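PDB 4E4U: mandalate racemase/muconate lactonizing enzyme from Unidentified, which probably catalyses an isomerase- or lyase-type reaction on a carboxylate substrate, as a member of the mandelate racemase/muconate lactonizing enzyme group of the enolase superfamily. Local coordinates for the interface of chains A and B and the interface of chains A and C. Numbering follows the deposited sequence. Chains: chain A/B/C, Mandalate racemase/muconate lactonizing enzyme.

Contact 1: the interface of chains A and B. Residues chain A 75, 264-265; chain B 300-301, 303.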
loop_
_atom_site.group_PDB
_atom_site.type_symbol
_atom_site.label_atom_id
_atom_site.label_comp_id
_atom_site.label_asym_id
_atom_site.label_seq_id
_atom_site.Cartn_x
_atom_site.Cartn_y
_atom_site.Cartn_z
ATOM N N ARG A 75 23.120 12.585 -21.936
ATOM C CA ARG A 75 22.383 11.487 -22.561
ATOM C C ARG A 75 23.306 10.565 -23.349
ATOM O O ARG A 75 23.132 9.346 -23.318
ATOM C CB ARG A 75 21.253 11.995 -23.466
ATOM C CG ARG A 75 20.103 12.711 -22.746
ATOM C CD ARG A 75 19.471 11.892 -21.627
ATOM N NE ARG A 75 19.032 10.572 -22.059
ATOM C CZ ARG A 75 18.403 9.706 -21.270
ATOM N NH1 ARG A 75 18.107 10.043 -20.020
ATOM N NH2 ARG A 75 18.058 8.508 -21.734
ATOM N N LYS A 264 19.800 11.345 -11.336
ATOM C CA LYS A 264 18.481 11.621 -10.791
ATOM C C LYS A 264 17.650 10.349 -10.622
ATOM O O LYS A 264 16.781 10.297 -9.764
ATOM C CB LYS A 264 17.751 12.612 -11.691
ATOM C CG LYS A 264 17.561 12.122 -13.123
ATOM C CD LYS A 264 17.203 13.292 -14.040
ATOM C CE LYS A 264 17.234 12.909 -15.512
ATOM N NZ LYS A 264 18.620 12.568 -15.967
ATOM N N TYR A 265 17.916 9.324 -11.425
ATOM C CA TYR A 265 17.136 8.093 -11.342
ATOM C C TYR A 265 17.354 7.362 -10.016
ATOM O O TYR A 265 16.417 6.825 -9.434
ATOM C CB TYR A 265 17.453 7.185 -12.527
ATOM C CG TYR A 265 17.203 7.863 -13.853
ATOM C CD1 TYR A 265 15.905 8.118 -14.288
ATOM C CD2 TYR A 265 18.258 8.257 -14.668
ATOM C CE1 TYR A 265 15.669 8.747 -15.505
ATOM C CE2 TYR A 265 18.028 8.884 -15.882
ATOM C CZ TYR A 265 16.738 9.120 -16.295
ATOM O OH TYR A 265 16.521 9.741 -17.498
ATOM N N GLU B 300 10.911 13.237 -16.294
ATOM C CA GLU B 300 11.982 12.320 -16.703
ATOM C C GLU B 300 12.092 11.116 -15.772
ATOM O O GLU B 300 12.242 9.979 -16.223
ATOM C CB GLU B 300 13.337 13.016 -16.732
ATOM C CG GLU B 300 13.548 13.986 -17.868
ATOM C CD GLU B 300 15.013 14.340 -17.994
ATOM O OE1 GLU B 300 15.412 15.412 -17.501
ATOM O OE2 GLU B 300 15.770 13.527 -18.567
ATOM N N VAL B 301 12.033 11.353 -14.466
ATOM C CA VAL B 301 12.282 10.256 -13.537
ATOM C C VAL B 301 11.110 9.289 -13.466
ATOM O O VAL B 301 11.272 8.167 -13.008
ATOM C CB VAL B 301 12.736 10.718 -12.118
ATOM C CG1 VAL B 301 14.056 11.464 -12.214
ATOM C CG2 VAL B 301 11.662 11.546 -11.425
ATOM N N TYR B 303 9.578 8.543 -16.335
ATOM C CA TYR B 303 9.503 8.171 -17.756
ATOM C C TYR B 303 8.231 8.736 -18.422
ATOM O O TYR B 303 7.642 8.113 -19.318
ATOM C CB TYR B 303 9.596 6.654 -17.983
ATOM C CG TYR B 303 10.948 5.998 -17.773
ATOM C CD1 TYR B 303 12.044 6.685 -17.268
ATOM C CD2 TYR B 303 11.124 4.678 -18.140
ATOM C CE1 TYR B 303 13.273 6.040 -17.090
ATOM C CE2 TYR B 303 12.329 4.027 -17.964
ATOM C CZ TYR B 303 13.404 4.712 -17.449
ATOM O OH TYR B 303 14.602 4.051 -17.287
HETATM O O HOH W 1 18.334 12.722 -18.706
HETATM O O HOH W 2 13.892 9.712 -18.541
#

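Contact 2: the interface of chains A and C. Residues chain A 124, 159, 161, 355, 357; chain C 396-398.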
loop_
_atom_site.group_PDB
_atom_site.type_symbol
_atom_site.label_atom_id
_atom_site.label_comp_id
_atom_site.label_asym_id
_atom_site.label_seq_id
_atom_site.Cartn_x
_atom_site.Cartn_y
_atom_site.Cartn_z
ATOM N N ARG A 124 26.601 33.572 1.541
ATOM C CA ARG A 124 27.651 32.679 2.018
ATOM C C ARG A 124 27.041 31.325 2.353
ATOM O O ARG A 124 25.830 31.217 2.556
ATOM C CB ARG A 124 28.353 33.254 3.238
ATOM C CG ARG A 124 27.449 33.415 4.426
ATOM C CD ARG A 124 28.101 34.258 5.504
ATOM N NE ARG A 124 27.131 34.606 6.534
ATOM C CZ ARG A 124 27.450 35.018 7.754
ATOM N NH1 ARG A 124 28.725 35.126 8.107
ATOM N NH2 ARG A 124 26.493 35.314 8.623
ATOM N N GLY A 159 34.755 29.050 13.961
ATOM C CA GLY A 159 33.458 29.492 13.481
ATOM C C GLY A 159 32.572 28.399 12.909
ATOM O O GLY A 159 31.441 28.679 12.508
ATOM N N THR A 161 29.894 25.559 12.542
ATOM C CA THR A 161 28.608 25.317 13.197
ATOM C C THR A 161 28.166 23.856 13.088
ATOM O O THR A 161 27.030 23.524 13.429
ATOM C CB THR A 161 27.502 26.207 12.606
ATOM O OG1 THR A 161 27.337 25.901 11.217
ATOM C CG2 THR A 161 27.862 27.671 12.760
ATOM N N ASP A 355 34.844 32.267 9.143
ATOM C CA ASP A 355 33.940 32.165 10.287
ATOM C C ASP A 355 32.833 31.126 10.091
ATOM O O ASP A 355 31.672 31.378 10.421
ATOM C CB ASP A 355 33.327 33.537 10.594
ATOM C CG ASP A 355 32.776 33.631 12.007
ATOM O OD1 ASP A 355 33.163 32.799 12.849
ATOM O OD2 ASP A 355 31.980 34.556 12.277
ATOM N N TYR A 357 31.808 29.771 7.160
ATOM C CA TYR A 357 31.124 29.823 5.874
ATOM C C TYR A 357 32.072 29.863 4.694
ATOM O O TYR A 357 33.152 30.434 4.772
ATOM C CB TYR A 357 30.219 31.052 5.783
ATOM C CG TYR A 357 29.226 31.190 6.901
ATOM C CD1 TYR A 357 29.573 31.853 8.071
ATOM C CD2 TYR A 357 27.935 30.683 6.784
ATOM C CE1 TYR A 357 28.677 31.999 9.103
ATOM C CE2 TYR A 357 27.019 30.824 7.824
ATOM C CZ TYR A 357 27.404 31.487 8.980
ATOM O OH TYR A 357 26.528 31.655 10.030
ATOM N N ASP C 396 19.968 32.386 8.677
ATOM C CA ASP C 396 21.354 32.013 8.912
ATOM C C ASP C 396 21.369 31.221 10.213
ATOM O O ASP C 396 20.661 31.571 11.156
ATOM C CB ASP C 396 22.221 33.267 9.031
ATOM C CG ASP C 396 23.712 32.957 9.096
ATOM O OD1 ASP C 396 24.146 32.215 10.004
ATOM O OD2 ASP C 396 24.451 33.468 8.230
ATOM N N VAL C 397 22.166 30.155 10.265
ATOM C CA VAL C 397 22.178 29.260 11.423
ATOM C C VAL C 397 22.590 29.981 12.713
ATOM O O VAL C 397 22.197 29.579 13.814
ATOM C CB VAL C 397 23.059 28.002 11.166
ATOM C CG1 VAL C 397 24.531 28.374 11.030
ATOM C CG2 VAL C 397 22.859 26.959 12.261
ATOM N N LYS C 398 23.352 31.065 12.577
ATOM C CA LYS C 398 23.805 31.819 13.740
ATOM C C LYS C 398 22.793 32.869 14.209
ATOM O O LYS C 398 22.975 33.485 15.259
ATOM C CB LYS C 398 25.174 32.455 13.467
ATOM C CG LYS C 398 26.276 31.427 13.208
ATOM C CD LYS C 398 27.670 32.045 13.129
ATOM C CE LYS C 398 28.705 30.963 12.850
ATOM N NZ LYS C 398 30.125 31.376 12.965
#

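Contact 3: the interface of chains A and B. Residues chain A 118, 121, 293, 300, 326, 328; chain B 71, 290, 294.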
loop_
_atom_site.group_PDB
_atom_site.type_symbol
_atom_site.label_atom_id
_atom_site.label_comp_id
_atom_site.label_asym_id
_atom_site.label_seq_id
_atom_site.Cartn_x
_atom_site.Cartn_y
_atom_site.Cartn_z
ATOM N N GLY A 118 19.993 29.372 -11.917
ATOM C CA GLY A 118 18.933 29.780 -11.016
ATOM C C GLY A 118 19.218 31.084 -10.307
ATOM O O GLY A 118 18.307 31.712 -9.769
ATOM N N ILE A 121 21.237 32.741 -4.379
ATOM C CA ILE A 121 20.320 32.801 -3.249
ATOM C C ILE A 121 21.112 33.144 -1.992
ATOM O O ILE A 121 20.688 33.967 -1.178
ATOM C CB ILE A 121 19.590 31.458 -3.050
ATOM C CG1 ILE A 121 18.670 31.196 -4.236
ATOM C CG2 ILE A 121 18.815 31.440 -1.733
ATOM C CD1 ILE A 121 18.076 29.821 -4.250
ATOM N N LYS A 293 21.547 19.717 -10.283
ATOM C CA LYS A 293 20.399 20.612 -10.157
ATOM C C LYS A 293 19.091 19.823 -10.225
ATOM O O LYS A 293 18.147 20.096 -9.475
ATOM C CB LYS A 293 20.436 21.677 -11.257
ATOM C CG LYS A 293 19.336 22.722 -11.179
ATOM C CD LYS A 293 19.639 23.759 -10.115
ATOM C CE LYS A 293 18.497 24.743 -9.975
ATOM N NZ LYS A 293 18.806 25.816 -8.991
ATOM N N GLU A 300 13.544 19.071 -3.555
ATOM C CA GLU A 300 12.585 20.136 -3.238
ATOM C C GLU A 300 11.161 19.605 -3.102
ATOM O O GLU A 300 10.433 19.976 -2.181
ATOM C CB GLU A 300 12.581 21.224 -4.305
ATOM C CG GLU A 300 13.788 22.128 -4.320
ATOM C CD GLU A 300 13.519 23.353 -5.164
ATOM O OE1 GLU A 300 13.952 23.380 -6.332
ATOM O OE2 GLU A 300 12.848 24.281 -4.662
ATOM N N CYS A 326 22.978 28.603 -5.658
ATOM C CA CYS A 326 21.693 28.821 -6.326
ATOM C C CYS A 326 20.620 27.800 -5.945
ATOM O O CYS A 326 19.629 27.643 -6.666
ATOM C CB CYS A 326 21.865 28.865 -7.855
ATOM S SG CYS A 326 22.459 27.361 -8.648
ATOM N N PRO A 328 17.717 26.555 -3.305
ATOM C CA PRO A 328 16.897 27.062 -2.199
ATOM C C PRO A 328 16.814 26.106 -1.004
ATOM O O PRO A 328 16.610 26.559 0.115
ATOM C CB PRO A 328 15.523 27.266 -2.852
ATOM C CG PRO A 328 15.500 26.297 -3.999
ATOM C CD PRO A 328 16.918 26.249 -4.507
ATOM N N GLU B 71 15.477 31.881 -9.203
ATOM C CA GLU B 71 15.084 31.126 -8.008
ATOM C C GLU B 71 14.512 32.079 -6.969
ATOM O O GLU B 71 13.456 31.824 -6.387
ATOM C CB GLU B 71 16.273 30.388 -7.386
ATOM C CG GLU B 71 16.751 29.170 -8.158
ATOM C CD GLU B 71 15.983 27.903 -7.831
ATOM O OE1 GLU B 71 15.059 27.942 -6.984
ATOM O OE2 GLU B 71 16.321 26.844 -8.406
ATOM N N LEU B 290 12.408 28.171 -15.547
ATOM C CA LEU B 290 13.135 27.293 -14.635
ATOM C C LEU B 290 12.176 26.326 -13.941
ATOM O O LEU B 290 12.455 25.131 -13.852
ATOM C CB LEU B 290 13.966 28.085 -13.626
ATOM C CG LEU B 290 14.769 27.208 -12.659
ATOM C CD1 LEU B 290 15.703 26.270 -13.413
ATOM C CD2 LEU B 290 15.536 28.054 -11.653
ATOM N N LYS B 294 12.044 22.250 -14.135
ATOM C CA LYS B 294 11.930 21.382 -12.968
ATOM C C LYS B 294 10.793 20.370 -13.141
ATOM O O LYS B 294 10.924 19.199 -12.774
ATOM C CB LYS B 294 11.745 22.215 -11.697
ATOM C CG LYS B 294 13.002 22.988 -11.330
ATOM C CD LYS B 294 12.872 23.748 -10.013
ATOM C CE LYS B 294 14.160 24.514 -9.692
ATOM N NZ LYS B 294 14.027 25.302 -8.432
#

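Contact 1: the interface of chains A and B
A:Lys264 and A:Tyr265, at the start of helix 263-272, meet B:Glu300 and B:Val301 at the end of helix 289-301, and B:Tyr303 in the loop just after it. This is a helix-to-helix-end patch between barrel domains of two enolase-superfamily subunits, and a two-fold axis repeats it with the chains exchanged. The aliphatic part of A:Lys264 and the ring of A:Tyr265 share the packing. A:Lys264 CG lies 3.7 Å from the methyl CG1 of B:Val301, while on its own side the same carbon caps one face of the A:Tyr265 ring. Farther along, the lysine crosses the B:Glu300 side chain at about a right angle, and CE comes within 3.6 Å of the carboxylate carbon CD. The two tyrosines also cross steeply: CE1 of A:Tyr265 sits in plane at the edge of the B:Tyr303 ring, 3.9 Å from its CE1. Charge pairing is looser. A bend at the last torsion of A:Lys264 (chi4 -66°) turns NZ aside, leaving it in a long salt bridge of 4.0 Å to OE2 of B:Glu300. Waters add further polar links. Water 1 lies 2.7 Å from that OE2 and also meets A:Lys264 NZ and A:Arg75 NH1, the latter in the guanidinium plane, so through this water one carboxylate oxygen is linked to two cationic groups. Water 2 links the phenol OH of A:Tyr265 (2.8 Å) to the backbone carbonyl O of B:Glu300 (2.9 Å).

Contact 2: the interface of chains A and C
C:Lys398 reaches from a C-terminal loop of chain C into chain A, running past A:Tyr357 in the opposite direction. Its side chain is extended beyond CG, which carries the ammonium group to two backbone carbonyls. NZ donates to A:Gly159 O at 3.0 Å, in the carbonyl plane and on a lone pair, and to A:Asp355 O at 3.0 Å from well above that carbonyl's plane. The carboxylate of A:Asp355 adds a salt bridge, OD1 3.4 Å from NZ, so three oxygens gather around the far end of the ammonium group. Along the stem, CE packs tightly against the methyl CG2 of A:Thr161, 3.4 Å away; the same threonine meets C:Val397 CG1 tip to tip.

C:Asp396 faces A:Tyr357 from the opposite direction. With CG anti to the backbone N (chi1 -172°), its OD1 accepts a very short hydrogen bond of 2.4 Å from A:Tyr357 OH on the syn lone pair. The anti lone pair of OD1 takes C:Lys398 N at 2.9 Å, which helps steady the carboxylate within its own loop. OD2 takes a bent, salt-bridged hydrogen bond from A:Arg124 NH2 at 2.8 Å (126° at H), above the carboxylate plane and well out of the guanidinium plane. NE of A:Arg124 lies over the A:Tyr357 ring centre, which probably helps hold both donors in place. This tail-to-subunit contact of an enolase-superfamily enzyme probably helps hold the deposited octamer together, if that assembly is the biological one.

Contact 3: the interface of chains A and B
B:Glu71 and A:Lys293 come at each other from opposite directions, and their charged ends meet at the carboxylate oxygen OE2, 2.8 Å from A:Lys293 NZ. The glutamate is bent at its second torsion (chi2 -85°), folding the carboxylate toward the lysines. B:Lys294, on helix 289-301 of the same chain as the glutamate, instead runs extended beyond CG and lies nearly perpendicular to A:Glu300. Its NZ donates to A:Glu300 OE1 on the syn lone pair, at 2.8 Å, and also bonds B:Glu71 OE2 at 2.8 Å. The two ammonium groups reach that OE2 from opposite faces of the carboxylate, one on the anti side and one on the syn side. Positive and negative groups thus alternate along A:Lys293, B:Glu71, B:Lys294 and A:Glu300, which probably favours the charged form of each.

The rest of B:Glu71 is packed across the interface between two subunits of this enolase-superfamily enzyme. A:Pro328 crosses it at about a right angle, A:Pro328 CD lying 3.8 Å from B:Glu71 CD, the carboxylate carbon. A:Ile121 meets the glutamate stem obliquely, its CD1 3.7 Å from CB. Where helix 70-79 begins, B:Glu71 N donates to A:Gly118 O at 2.9 Å, with an angle of 170° at the hydrogen.

Contact 1 and contact 3 belong to the same two-fold A–B interface, with their C-alpha centres about 18 Å apart. Helices 70-79 and 289-301 serve both: Glu300 at the end of the latter faces Lys264 in contact 1, and its counterpart in the other chain faces Lys294 in contact 3, so by the two-fold each copy does both jobs. Contact 2 joins a different pair, A and C, its C-alpha centre about 21 Å from that of contact 3 and 35 Å from that of contact 1. Chain A thus meets two neighbours through separate surfaces, as needed to extend a pair into the eight-subunit deposited assembly, although the structure alone does not prove that this is the biological oligomer.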